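Local coordinates for protein exodeoxyribonuclease III (Methanosarcina mazei, PDB 5J8N) that is an exonuclease III homologue of the AP/ExoA family that binds magnesium and probably cleaves DNA at abasic sites and from 3' ends, at residues Ala63-Asn66 with Gly67-Gly70. The protein carries 3 engineered substitutions. Residues are numbered along the deposited sequence; the frame is centred on the assembly and turned at random.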
loop_
_atom_site.group_PDB
_atom_site.type_symbol
_atom_site.label_atom_id
_atom_site.label_comp_id
_atom_site.label_asym_id
_atom_site.label_seq_id
_atom_site.Cartn_x
_atom_site.Cartn_y
_atom_site.Cartn_z
ATOM N N ALA A 63 11.255 -0.538 10.903
ATOM C CA ALA A 63 10.772 -0.272 12.229
ATOM C C ALA A 63 11.885 -0.373 13.225
ATOM O O ALA A 63 12.911 -1.009 12.972
ATOM C CB ALA A 63 9.675 -1.264 12.601
ATOM N N GLU A 64 11.703 0.240 14.404
ATOM C CA GLU A 64 12.610 0.008 15.516
ATOM C C GLU A 64 12.562 -1.426 16.011
ATOM O O GLU A 64 13.587 -2.006 16.277
ATOM C CB GLU A 64 12.300 0.985 16.673
ATOM C CG GLU A 64 12.601 2.435 16.309
ATOM C CD GLU A 64 12.597 3.398 17.504
ATOM O OE1 GLU A 64 11.966 3.103 18.554
ATOM O OE2 GLU A 64 13.221 4.475 17.362
ATOM N N GLN A 65 11.359 -1.985 16.069
ATOM C CA GLN A 65 11.189 -3.382 16.446
ATOM C C GLN A 65 11.724 -4.280 15.303
ATOM O O GLN A 65 11.373 -4.105 14.154
ATOM C CB GLN A 65 9.718 -3.644 16.742
ATOM C CG GLN A 65 9.429 -5.082 17.136
ATOM C CD GLN A 65 7.954 -5.344 17.298
ATOM O OE1 GLN A 65 7.167 -4.431 17.586
ATOM N NE2 GLN A 65 7.559 -6.589 17.092
ATOM N N ASN A 66 12.568 -5.242 15.650
ATOM C CA ASN A 66 13.112 -6.135 14.637
ATOM C C ASN A 66 12.062 -7.139 14.153
ATOM O O ASN A 66 11.205 -7.564 14.940
ATOM C CB ASN A 66 14.290 -6.897 15.200
ATOM C CG ASN A 66 15.350 -5.969 15.717
ATOM O OD1 ASN A 66 15.696 -4.998 15.039
ATOM N ND2 ASN A 66 15.853 -6.233 16.926
ATOM N N GLY A 67 12.081 -7.467 12.869
ATOM C CA GLY A 67 11.147 -8.401 12.264
ATOM C C GLY A 67 9.709 -7.912 12.137
ATOM O O GLY A 67 8.726 -8.697 12.175
ATOM N N TYR A 68 9.534 -6.602 11.992
ATOM C CA TYR A 68 8.227 -6.008 12.095
ATOM C C TYR A 68 8.050 -4.930 11.075
ATOM O O TYR A 68 8.936 -4.106 10.931
ATOM C CB TYR A 68 8.119 -5.396 13.504
ATOM C CG TYR A 68 6.785 -4.783 13.850
ATOM C CD1 TYR A 68 5.674 -5.595 14.041
ATOM C CD2 TYR A 68 6.644 -3.410 13.985
ATOM C CE1 TYR A 68 4.424 -5.054 14.325
ATOM C CE2 TYR A 68 5.423 -2.883 14.313
ATOM C CZ TYR A 68 4.341 -3.695 14.506
ATOM O OH TYR A 68 3.128 -3.135 14.859
ATOM N N SER A 69 6.886 -4.866 10.454
ATOM C CA SER A 69 6.513 -3.739 9.618
ATOM C C SER A 69 7.596 -3.494 8.552
ATOM O O SER A 69 8.159 -4.456 8.025
ATOM C CB SER A 69 6.242 -2.543 10.547
ATOM O OG SER A 69 5.782 -1.418 9.786
ATOM N N GLY A 70 7.900 -2.251 8.204
ATOM C CA GLY A 70 8.899 -1.907 7.185
ATOM C C GLY A 70 8.280 -1.785 5.816
ATOM O O GLY A 70 7.389 -2.564 5.414
HETATM O O HOH W 1 10.995 -3.039 9.397
HETATM O O HOH W 2 11.950 -4.901 11.696
#
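The side-chain amide of Q65 lies flat over one face of the Y68 ring, the two planes only 8° apart. CD of Q65 sits 3.7 Å from CG of Y68, NE2 of Q65 is 3.7 Å from CD1 of Y68, and OE1 of Q65 lies 3.7 Å above the plane of the Y68 ring, over its centre, so this is a parallel amide-on-ring stack with no N-H aimed into the ring. Q65 gets there on a fully extended chain, CG anti to the backbone N (chi1 179°), which carries the amide across the turn and over the tyrosine ring. At the ring's edge, near its plane, the methyl CB of A63 packs 4.0 Å from CD2 of Y68. An alanine in place of Y68 would probably leave the Q65 amide without its stacking surface and free to swing, and strip the A63 methyl of its ring neighbour.

Water takes over where the backbone has no direct hydrogen bond across the turn. One molecule accepts from N of Y68 at 3.0 Å, with O of Q65 within bonding distance; a second accepts from N of A63 at 2.9 Å, with O of Y68 at 2.8 Å. Both carbonyl oxygens are among the acceptors sharing the waters' protons. Together the waters bridge the two limbs of the loop from inside.

Q65 to Y68 form a type II beta turn, with G67 taking the positive phi (70°) of its third position; N of G67 is tied to OG of S42. Further along, OG of S69 bonds to O of E94, and its side chain lies about 3 Å from that of Y111, a predicted active-site residue. The whole is a water-bridged beta turn in the connection between antiparallel strands 57-61 and 71-75, beside the magnesium site of this DNase I-like fold.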